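Local coordinates for protein maleylacetoacetate isomerase (Anaeromyxobacter dehalogenans, PDB 4IGJ) that probably isomerises maleylacetoacetate to fumarylacetoacetate with the help of glutathione, as a zeta-class member of the glutathione transferase superfamily, at residues S35-R40 against Q193-R198; P77-E82 against H88-S93; Q132-A137 against R152-F157. All blocks are in the same frame, centred on the assembly; numbering follows the deposited sequence.

Contact 1: S35-R40 against Q193-R198. With SO4 (sulfate ion), chain C.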
loop_
_atom_site.group_PDB
_atom_site.type_symbol
_atom_site.label_atom_id
_atom_site.label_comp_id
_atom_site.label_asym_id
_atom_site.label_seq_id
_atom_site.Cartn_x
_atom_site.Cartn_y
_atom_site.Cartn_z
ATOM N N SER A 35 -2.465 -0.996 -11.466
ATOM C CA SER A 35 -2.211 0.226 -10.722
ATOM C C SER A 35 -2.746 1.448 -11.466
ATOM O O SER A 35 -3.358 2.336 -10.850
ATOM C CB SER A 35 -0.729 0.381 -10.387
ATOM O OG SER A 35 -0.529 1.517 -9.559
ATOM N N ALA A 36 -2.553 1.486 -12.784
ATOM C CA ALA A 36 -3.061 2.600 -13.580
ATOM C C ALA A 36 -4.578 2.576 -13.625
ATOM O O ALA A 36 -5.221 3.625 -13.592
ATOM C CB ALA A 36 -2.491 2.571 -14.995
ATOM N N TRP A 37 -5.152 1.379 -13.689
ATOM C CA TRP A 37 -6.599 1.227 -13.711
ATOM C C TRP A 37 -7.235 1.854 -12.462
ATOM O O TRP A 37 -8.272 2.507 -12.562
ATOM C CB TRP A 37 -6.925 -0.265 -13.849
ATOM C CG TRP A 37 -8.361 -0.683 -14.039
ATOM C CD1 TRP A 37 -9.496 0.083 -13.960
ATOM C CD2 TRP A 37 -8.793 -2.008 -14.332
ATOM N NE1 TRP A 37 -10.603 -0.700 -14.185
ATOM C CE2 TRP A 37 -10.193 -1.990 -14.418
ATOM C CE3 TRP A 37 -8.117 -3.214 -14.529
ATOM C CZ2 TRP A 37 -10.937 -3.142 -14.696
ATOM C CZ3 TRP A 37 -8.841 -4.344 -14.794
ATOM C CH2 TRP A 37 -10.239 -4.310 -14.883
ATOM N N ARG A 38 -6.619 1.665 -11.291
ATOM C CA ARG A 38 -7.130 2.272 -10.059
ATOM C C ARG A 38 -7.266 3.771 -10.222
ATOM O O ARG A 38 -8.273 4.359 -9.807
ATOM C CB ARG A 38 -6.204 2.001 -8.874
ATOM C CG ARG A 38 -5.932 0.522 -8.600
ATOM C CD ARG A 38 -4.636 0.406 -7.841
ATOM N NE ARG A 38 -4.255 -0.967 -7.544
ATOM C CZ ARG A 38 -3.088 -1.298 -6.999
ATOM N NH1 ARG A 38 -2.193 -0.359 -6.721
ATOM N NH2 ARG A 38 -2.805 -2.578 -6.756
ATOM N N VAL A 39 -6.251 4.391 -10.818
ATOM C CA VAL A 39 -6.265 5.832 -11.019
ATOM C C VAL A 39 -7.307 6.244 -12.063
ATOM O O VAL A 39 -8.031 7.227 -11.864
ATOM C CB VAL A 39 -4.860 6.379 -11.317
ATOM C CG1 VAL A 39 -4.902 7.885 -11.551
ATOM C CG2 VAL A 39 -3.929 6.054 -10.141
ATOM N N ARG A 40 -7.425 5.469 -13.137
ATOM C CA ARG A 40 -8.465 5.717 -14.135
ATOM C C ARG A 40 -9.850 5.682 -13.496
ATOM O O ARG A 40 -10.723 6.472 -13.852
ATOM C CB ARG A 40 -8.386 4.699 -15.277
ATOM C CG ARG A 40 -7.094 4.770 -16.054
ATOM C CD ARG A 40 -7.218 4.077 -17.409
ATOM N NE ARG A 40 -7.567 2.659 -17.310
ATOM C CZ ARG A 40 -6.701 1.653 -17.415
ATOM N NH1 ARG A 40 -5.402 1.884 -17.603
ATOM N NH2 ARG A 40 -7.143 0.404 -17.324
ATOM N N GLN A 193 -8.137 -5.984 -9.251
ATOM C CA GLN A 193 -7.540 -7.183 -8.679
ATOM C C GLN A 193 -8.325 -8.428 -9.082
ATOM O O GLN A 193 -7.733 -9.481 -9.335
ATOM C CB GLN A 193 -7.432 -7.070 -7.153
ATOM C CG GLN A 193 -6.624 -8.204 -6.518
ATOM C CD GLN A 193 -5.205 -8.233 -7.029
ATOM O OE1 GLN A 193 -4.389 -7.392 -6.654
ATOM N NE2 GLN A 193 -4.896 -9.186 -7.910
ATOM N N LEU A 194 -9.649 -8.307 -9.160
ATOM C CA LEU A 194 -10.482 -9.433 -9.601
ATOM C C LEU A 194 -10.231 -9.752 -11.071
ATOM O O LEU A 194 -10.217 -10.922 -11.454
ATOM C CB LEU A 194 -11.964 -9.149 -9.363
ATOM C CG LEU A 194 -12.411 -9.099 -7.910
ATOM C CD1 LEU A 194 -13.848 -8.623 -7.837
ATOM C CD2 LEU A 194 -12.258 -10.464 -7.250
ATOM N N TYR A 195 -10.003 -8.730 -11.889
ATOM C CA TYR A 195 -9.628 -8.950 -13.280
ATOM C C TYR A 195 -8.316 -9.742 -13.347
ATOM O O TYR A 195 -8.178 -10.667 -14.155
ATOM C CB TYR A 195 -9.505 -7.603 -13.991
ATOM C CG TYR A 195 -8.915 -7.608 -15.396
ATOM C CD1 TYR A 195 -9.731 -7.496 -16.515
ATOM C CD2 TYR A 195 -7.539 -7.647 -15.594
ATOM C CE1 TYR A 195 -9.175 -7.464 -17.796
ATOM C CE2 TYR A 195 -6.988 -7.624 -16.858
ATOM C CZ TYR A 195 -7.807 -7.528 -17.951
ATOM O OH TYR A 195 -7.237 -7.494 -19.212
ATOM N N ASN A 196 -7.351 -9.406 -12.500
ATOM C CA ASN A 196 -6.092 -10.146 -12.502
ATOM C C ASN A 196 -6.274 -11.582 -12.015
ATOM O O ASN A 196 -5.642 -12.498 -12.544
ATOM C CB ASN A 196 -5.023 -9.402 -11.690
ATOM C CG ASN A 196 -4.413 -8.239 -12.452
ATOM O OD1 ASN A 196 -4.851 -7.898 -13.546
ATOM N ND2 ASN A 196 -3.404 -7.610 -11.857
ATOM N N ALA A 197 -7.149 -11.779 -11.033
ATOM C CA ALA A 197 -7.490 -13.113 -10.550
ATOM C C ALA A 197 -7.984 -13.975 -11.705
ATOM O O ALA A 197 -7.545 -15.117 -11.865
ATOM C CB ALA A 197 -8.545 -13.046 -9.462
ATOM N N ARG A 198 -8.881 -13.419 -12.516
ATOM C CA ARG A 198 -9.421 -14.149 -13.663
ATOM C C ARG A 198 -8.325 -14.457 -14.675
ATOM O O ARG A 198 -8.233 -15.577 -15.171
ATOM C CB ARG A 198 -10.572 -13.371 -14.312
ATOM C CG ARG A 198 -11.807 -13.281 -13.433
ATOM C CD ARG A 198 -12.952 -12.556 -14.112
ATOM N NE ARG A 198 -13.973 -12.172 -13.143
ATOM C CZ ARG A 198 -14.111 -10.943 -12.653
ATOM N NH1 ARG A 198 -13.310 -9.973 -13.065
ATOM N NH2 ARG A 198 -15.065 -10.684 -11.765
HETATM S S SO4 C . -0.384 -5.843 -12.779
HETATM O O1 SO4 C . -0.620 -7.204 -13.227
HETATM O O2 SO4 C . -0.810 -5.719 -11.388
HETATM O O3 SO4 C . -1.146 -4.946 -13.631
HETATM O O4 SO4 C . 1.029 -5.529 -12.910
HETATM O O HOH W 1 -4.192 -4.878 -8.193
#

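Contact 2: P77-E82 against H88-S93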
loop_
_atom_site.group_PDB
_atom_site.type_symbol
_atom_site.label_atom_id
_atom_site.label_comp_id
_atom_site.label_asym_id
_atom_site.label_seq_id
_atom_site.Cartn_x
_atom_site.Cartn_y
_atom_site.Cartn_z
ATOM N N PRO A 77 1.355 3.992 -12.769
ATOM C CA PRO A 77 0.842 5.250 -13.315
ATOM C C PRO A 77 1.600 6.476 -12.819
ATOM O O PRO A 77 2.148 6.477 -11.715
ATOM C CB PRO A 77 -0.579 5.304 -12.748
ATOM C CG PRO A 77 -0.424 4.677 -11.391
ATOM C CD PRO A 77 0.553 3.535 -11.620
ATOM N N VAL A 78 1.629 7.508 -13.654
ATOM C CA VAL A 78 2.038 8.838 -13.223
ATOM C C VAL A 78 0.913 9.786 -13.610
ATOM O O VAL A 78 0.486 9.799 -14.767
ATOM C CB VAL A 78 3.347 9.274 -13.890
ATOM C CG1 VAL A 78 3.696 10.712 -13.516
ATOM C CG2 VAL A 78 4.466 8.327 -13.498
ATOM N N LEU A 79 0.417 10.566 -12.651
ATOM C CA LEU A 79 -0.549 11.603 -12.985
ATOM C C LEU A 79 0.197 12.923 -13.070
ATOM O O LEU A 79 0.677 13.437 -12.057
ATOM C CB LEU A 79 -1.667 11.677 -11.945
ATOM C CG LEU A 79 -2.773 12.665 -12.312
ATOM C CD1 LEU A 79 -3.470 12.255 -13.605
ATOM C CD2 LEU A 79 -3.776 12.798 -11.157
ATOM N N GLU A 80 0.325 13.455 -14.287
ATOM C CA GLU A 80 0.970 14.745 -14.490
ATOM C C GLU A 80 -0.059 15.855 -14.349
ATOM O O GLU A 80 -1.079 15.860 -15.044
ATOM C CB GLU A 80 1.633 14.823 -15.869
ATOM C CG GLU A 80 2.138 16.233 -16.181
ATOM C CD GLU A 80 2.977 16.316 -17.437
ATOM O OE1 GLU A 80 3.284 15.261 -18.023
ATOM O OE2 GLU A 80 3.330 17.446 -17.828
ATOM N N VAL A 81 0.200 16.782 -13.431
ATOM C CA VAL A 81 -0.722 17.870 -13.175
ATOM C C VAL A 81 -0.081 19.169 -13.639
ATOM O O VAL A 81 0.993 19.545 -13.161
ATOM C CB VAL A 81 -1.088 17.963 -11.687
ATOM C CG1 VAL A 81 -2.191 18.970 -11.498
ATOM C CG2 VAL A 81 -1.541 16.605 -11.166
ATOM N N GLU A 82 -0.749 19.842 -14.574
ATOM C CA GLU A 82 -0.204 21.042 -15.195
ATOM C C GLU A 82 -1.058 22.251 -14.848
ATOM O O GLU A 82 -2.288 22.168 -14.833
ATOM C CB GLU A 82 -0.140 20.867 -16.712
ATOM N N HIS A 88 3.579 19.084 -11.861
ATOM C CA HIS A 88 3.773 18.154 -10.762
ATOM C C HIS A 88 3.543 16.746 -11.287
ATOM O O HIS A 88 2.583 16.497 -12.015
ATOM C CB HIS A 88 2.823 18.459 -9.595
ATOM C CG HIS A 88 3.151 19.722 -8.861
ATOM N ND1 HIS A 88 2.695 20.957 -9.263
ATOM C CD2 HIS A 88 3.900 19.941 -7.751
ATOM C CE1 HIS A 88 3.144 21.884 -8.433
ATOM N NE2 HIS A 88 3.882 21.293 -7.512
ATOM N N LEU A 89 4.446 15.837 -10.940
ATOM C CA LEU A 89 4.298 14.448 -11.334
ATOM C C LEU A 89 3.940 13.649 -10.097
ATOM O O LEU A 89 4.757 13.505 -9.186
ATOM C CB LEU A 89 5.588 13.913 -11.951
ATOM C CG LEU A 89 6.005 14.657 -13.224
ATOM C CD1 LEU A 89 7.330 14.137 -13.766
ATOM C CD2 LEU A 89 4.927 14.545 -14.278
ATOM N N LEU A 90 2.713 13.146 -10.056
ATOM C CA LEU A 90 2.258 12.388 -8.893
ATOM C C LEU A 90 2.409 10.901 -9.163
ATOM O O LEU A 90 2.011 10.409 -10.224
ATOM C CB LEU A 90 0.809 12.723 -8.569
ATOM C CG LEU A 90 0.520 14.208 -8.382
ATOM C CD1 LEU A 90 -0.952 14.401 -8.046
ATOM C CD2 LEU A 90 1.411 14.809 -7.313
ATOM N N VAL A 91 2.993 10.191 -8.199
ATOM C CA VAL A 91 3.237 8.759 -8.336
ATOM C C VAL A 91 2.652 7.981 -7.164
ATOM O O VAL A 91 2.338 8.572 -6.134
ATOM C CB VAL A 91 4.748 8.445 -8.478
ATOM C CG1 VAL A 91 5.325 9.127 -9.724
ATOM C CG2 VAL A 91 5.517 8.863 -7.230
ATOM N N GLN A 92 2.545 6.660 -7.336
ATOM C CA GLN A 92 1.950 5.708 -6.378
ATOM C C GLN A 92 0.442 5.839 -6.352
ATOM O O GLN A 92 -0.092 6.881 -5.984
ATOM C CB GLN A 92 2.535 5.825 -4.966
ATOM C CG GLN A 92 3.931 5.240 -4.821
ATOM C CD GLN A 92 3.950 3.707 -4.841
ATOM O OE1 GLN A 92 2.932 3.049 -4.615
ATOM N NE2 GLN A 92 5.116 3.141 -5.109
ATOM N N SER A 93 -0.249 4.779 -6.749
ATOM C CA SER A 93 -1.706 4.837 -6.883
ATOM C C SER A 93 -2.436 5.400 -5.660
ATOM O O SER A 93 -3.340 6.219 -5.805
ATOM C CB SER A 93 -2.298 3.477 -7.289
ATOM O OG SER A 93 -2.146 2.501 -6.256
HETATM O O HOH W 2 3.122 5.127 -9.669
HETATM O O HOH W 3 1.390 21.704 -11.488
#

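Contact 3: Q132-A137 against R152-F157. With SO4 (sulfate ion), chain C.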
loop_
_atom_site.group_PDB
_atom_site.type_symbol
_atom_site.label_atom_id
_atom_site.label_comp_id
_atom_site.label_asym_id
_atom_site.label_seq_id
_atom_site.Cartn_x
_atom_site.Cartn_y
_atom_site.Cartn_z
ATOM N N GLN A 132 -1.354 -7.238 -4.720
ATOM C CA GLN A 132 -0.764 -6.889 -6.002
ATOM C C GLN A 132 0.764 -7.025 -6.056
ATOM O O GLN A 132 1.282 -7.512 -7.056
ATOM C CB GLN A 132 -1.218 -5.496 -6.475
ATOM C CG GLN A 132 -0.822 -5.148 -7.918
ATOM C CD GLN A 132 0.609 -4.681 -8.079
ATOM O OE1 GLN A 132 1.247 -4.220 -7.127
ATOM N NE2 GLN A 132 1.123 -4.788 -9.300
ATOM N N PRO A 133 1.500 -6.611 -4.994
ATOM C CA PRO A 133 2.963 -6.716 -5.124
ATOM C C PRO A 133 3.437 -8.151 -5.378
ATOM O O PRO A 133 4.462 -8.336 -6.035
ATOM C CB PRO A 133 3.471 -6.217 -3.759
ATOM C CG PRO A 133 2.397 -5.256 -3.315
ATOM C CD PRO A 133 1.121 -5.922 -3.743
ATOM N N MET A 134 2.690 -9.140 -4.896
ATOM C CA MET A 134 3.122 -10.523 -5.044
ATOM C C MET A 134 2.869 -11.048 -6.445
ATOM O O MET A 134 3.294 -12.147 -6.781
ATOM C CB MET A 134 2.452 -11.410 -3.991
ATOM C CG MET A 134 3.241 -11.528 -2.663
ATOM S SD MET A 134 3.611 -9.938 -1.907
ATOM C CE MET A 134 1.954 -9.341 -1.691
ATOM N N GLN A 135 2.174 -10.263 -7.265
ATOM C CA GLN A 135 1.961 -10.651 -8.650
ATOM C C GLN A 135 2.389 -9.571 -9.639
ATOM O O GLN A 135 1.930 -9.562 -10.780
ATOM C CB GLN A 135 0.505 -11.088 -8.880
ATOM C CG GLN A 135 -0.552 -10.089 -8.408
ATOM C CD GLN A 135 -1.282 -9.400 -9.550
ATOM O OE1 GLN A 135 -2.480 -9.150 -9.471
ATOM N NE2 GLN A 135 -0.559 -9.084 -10.614
ATOM N N ASN A 136 3.288 -8.674 -9.234
ATOM C CA ASN A 136 3.742 -7.684 -10.210
ATOM C C ASN A 136 4.695 -8.286 -11.235
ATOM O O ASN A 136 5.235 -9.371 -11.021
ATOM C CB ASN A 136 4.236 -6.367 -9.575
ATOM C CG ASN A 136 5.694 -6.399 -9.109
ATOM O OD1 ASN A 136 6.540 -7.116 -9.640
ATOM N ND2 ASN A 136 5.994 -5.567 -8.121
ATOM N N ALA A 137 4.895 -7.580 -12.341
ATOM C CA ALA A 137 5.588 -8.145 -13.498
ATOM C C ALA A 137 7.000 -8.652 -13.208
ATOM O O ALA A 137 7.360 -9.753 -13.627
ATOM C CB ALA A 137 5.605 -7.141 -14.645
ATOM N N ARG A 152 2.694 -18.497 -12.175
ATOM C CA ARG A 152 1.238 -18.490 -12.188
ATOM C C ARG A 152 0.616 -19.207 -10.984
ATOM O O ARG A 152 -0.431 -18.794 -10.479
ATOM C CB ARG A 152 0.723 -19.007 -13.535
ATOM C CG ARG A 152 1.326 -18.222 -14.699
ATOM C CD ARG A 152 0.752 -18.609 -16.052
ATOM N NE ARG A 152 -0.659 -18.250 -16.192
ATOM C CZ ARG A 152 -1.096 -17.028 -16.487
ATOM N NH1 ARG A 152 -0.236 -16.036 -16.662
ATOM N NH2 ARG A 152 -2.395 -16.793 -16.607
ATOM N N GLU A 153 1.278 -20.256 -10.499
ATOM C CA GLU A 153 0.831 -20.933 -9.286
ATOM C C GLU A 153 0.972 -19.989 -8.093
ATOM O O GLU A 153 0.076 -19.888 -7.262
ATOM C CB GLU A 153 1.643 -22.220 -9.066
ATOM C CG GLU A 153 1.159 -23.089 -7.908
ATOM C CD GLU A 153 1.911 -24.408 -7.799
ATOM O OE1 GLU A 153 2.501 -24.853 -8.808
ATOM O OE2 GLU A 153 1.917 -24.994 -6.697
ATOM N N TRP A 154 2.104 -19.292 -8.048
ATOM C CA TRP A 154 2.402 -18.302 -7.019
ATOM C C TRP A 154 1.377 -17.184 -7.027
ATOM O O TRP A 154 0.848 -16.819 -5.980
ATOM C CB TRP A 154 3.805 -17.751 -7.279
ATOM C CG TRP A 154 4.254 -16.563 -6.473
ATOM C CD1 TRP A 154 3.896 -15.247 -6.654
ATOM C CD2 TRP A 154 5.223 -16.572 -5.420
ATOM N NE1 TRP A 154 4.562 -14.453 -5.750
ATOM C CE2 TRP A 154 5.382 -15.244 -4.982
ATOM C CE3 TRP A 154 5.964 -17.583 -4.796
ATOM C CZ2 TRP A 154 6.254 -14.901 -3.948
ATOM C CZ3 TRP A 154 6.820 -17.241 -3.762
ATOM C CH2 TRP A 154 6.957 -15.912 -3.347
ATOM N N ALA A 155 1.101 -16.645 -8.211
ATOM C CA ALA A 155 0.117 -15.579 -8.334
ATOM C C ALA A 155 -1.246 -16.050 -7.833
ATOM O O ALA A 155 -1.921 -15.333 -7.099
ATOM C CB ALA A 155 0.028 -15.090 -9.772
ATOM N N ARG A 156 -1.668 -17.249 -8.230
ATOM C CA ARG A 156 -2.943 -17.768 -7.754
ATOM C C ARG A 156 -2.963 -17.930 -6.238
ATOM O O ARG A 156 -3.969 -17.648 -5.595
ATOM C CB ARG A 156 -3.290 -19.092 -8.439
ATOM C CG ARG A 156 -3.831 -18.939 -9.849
ATOM C CD ARG A 156 -4.291 -20.299 -10.424
ATOM N NE ARG A 156 -3.191 -21.234 -10.624
ATOM C CZ ARG A 156 -2.455 -21.289 -11.727
ATOM N NH1 ARG A 156 -2.697 -20.466 -12.739
ATOM N NH2 ARG A 156 -1.471 -22.173 -11.822
ATOM N N PHE A 157 -1.845 -18.361 -5.662
ATOM C CA PHE A 157 -1.786 -18.547 -4.220
ATOM C C PHE A 157 -1.961 -17.223 -3.479
ATOM O O PHE A 157 -2.762 -17.122 -2.550
ATOM C CB PHE A 157 -0.467 -19.202 -3.804
ATOM C CG PHE A 157 -0.298 -19.305 -2.315
ATOM C CD1 PHE A 157 -0.869 -20.352 -1.608
ATOM C CD2 PHE A 157 0.416 -18.338 -1.616
ATOM C CE1 PHE A 157 -0.722 -20.439 -0.234
ATOM C CE2 PHE A 157 0.569 -18.423 -0.237
ATOM C CZ PHE A 157 -0.002 -19.474 0.451
HETATM S S SO4 C . -0.384 -5.843 -12.779
HETATM O O1 SO4 C . -0.620 -7.204 -13.227
HETATM O O2 SO4 C . -0.810 -5.719 -11.388
HETATM O O3 SO4 C . -1.146 -4.946 -13.631
HETATM O O4 SO4 C . 1.029 -5.529 -12.910
#

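Contact 1: S35-R40 against Q193-R198
At the interface between the thioredoxin-like N-terminal domain and the helical C-terminal domain of this GST fold, Trp37 of helix 34-45 meets Tyr195 of helix 185-199. The two rings form a T-shaped pair. Their planes stand 82° apart, and the centroid of the six-membered ring of Trp37 is 5.0 Å from that of Tyr195. Trp37 supplies the edge and Tyr195 the face. The edge arrives off centre, at the root of the tyrosine ring: Trp37 CZ3 is 3.3 Å from Tyr195 CG, and Trp37 CH2 is 3.5 Å from Tyr195 CB. In both residues CG lies anti to the backbone N (chi1 -174° in Trp37, 171° in Tyr195). This sends each ring out from its own helix into the gap between the two. The contact is small and has no direct hydrogen bond between the segments. Its neighbours add to it. His227 meets the Trp37 ring edge-to-face, and Tyr195 OH is hydrogen-bonded to Arg32 NE.

At the next residue of each helix, Arg38 and Asn196, the interface becomes polar and opens onto the glutathione site, to which Ser35 and Arg38 belong. A sulfate ion, probably from the crystallisation liquor, is bound here; glutathione is not. Asn196 ND2 gives it a weak bond, 3.2 Å to O2 of the sulfate, and also bonds to Gln135 OE1. Arg38 and Gln193 do not touch, but one water joins them. It accepts a hydrogen bond from Arg38 NH2 at 3.0 Å and donates one to Gln193 OE1, also at 3.0 Å.

Contact 2: P77-E82 against H88-S93
Leu79 and Leu90 form a hydrogen-bonded antiparallel pair in the beta hairpin that ends the thioredoxin-like sheet. Leu79 N bonds to Leu90 O at 2.9 Å, and Leu90 N returns a bond to Leu79 O. Val81 and His88 make the next such pair. The bond from Val81 N to His88 O is 2.8 Å long and almost straight, 175° at the hydrogen.

The tightly buried side carries Leu79, Val81 and Leu90. Leu90 CD1 packs on Val81 CG2 at 3.9 Å. Ile96 and Trp99 of helix 93-103 cover this face. His88 starts on the same face, but its ring turns outward and stacks on Trp115 of the second subunit.

The other face, with Val78, Glu80, Leu89 and Val91, is the more exposed one and partly open to solvent. Val78 CG2 and Val91 CG1 lie side by side, 4.0 Å apart. The extended chain of Glu80 runs alongside Leu89, with Glu80 CB 3.7 Å from Leu89 CD2. Glu80 CG is anti to the backbone N (chi1 172°), which lays the chain along the leucine, and Glu80 OE1 has a weak bond to Tyr28 OH. Trimming Glu80 to an alanine would probably leave Tyr28 OH without this partner and Leu89 CD2 less covered.

At the site end, the peptide bond between Val76 and Pro77 is cis, as is the equivalent proline in other GST domains; Val76 is a glutathione-binding residue. There a water donates to Pro77 O and accepts from Gln92 N. At the far end another water donates to Val81 O and lies 2.7 Å from His88 ND1, in the plane of the imidazole.

Contact 3: Q132-A137 against R152-F157
Met134 and Trp154 make the polar link of this contact, which ties the bend after helix 114-128 to helix 150-171 in the C-terminal GST domain. Trp154 NE1 donates to Met134 O at 2.8 Å. The bond is short but bent, 129° at the hydrogen, and counts as weak. The carbonyl oxygen lies at the indole edge, near the ring plane.

The apolar contact is slight: Gln135 CB rests on Ala155 CB at 4.1 Å. The second subunit adds packing, with its Val139 against Met134 and its Met142 against Trp154.

The amide ends turn to the sulfate instead. Gln132 NE2 donates to sulfate O2 at 3.0 Å in a bond of 169°. Gln135 NE2 donates to sulfate O1 at 3.2 Å. Gln135 CG takes the crowded position between backbone N and carbonyl carbon (chi1 52°), and the chain bends again at chi2 toward the ion. Its OE1 accepts from Gln193 and Asn196.

With two N-H donors at OE1, the Gln135 amide is probably held this way round, with NE2 facing the anion. Uncharged amides thus bind the sulfate in this crystal, one of them from Gln132, a glutathione-binding residue, while the Met134 carbonyl is engaged by the Trp154 indole.

In the fold
Contact 1 bridges the two domains, and the other two contacts meet it from different sides. Contact 2 joins it at the glutathione site, where Arg38 NH1 is 2.9 Å from Ser93 OG and Ser35 OG is 3.1 Å from Pro77 CD. Contact 3 joins it through Gln135 OE1, which is 2.9 Å from Gln193 NE2 and 3.0 Å from Asn196 ND2. Contacts 1 and 3 share the sulfate, which also binds Ser34 OG. Contacts 2 and 3 do not touch: their centres are 26 Å apart and their nearest atoms about 8 Å. Both, however, pack against the second subunit.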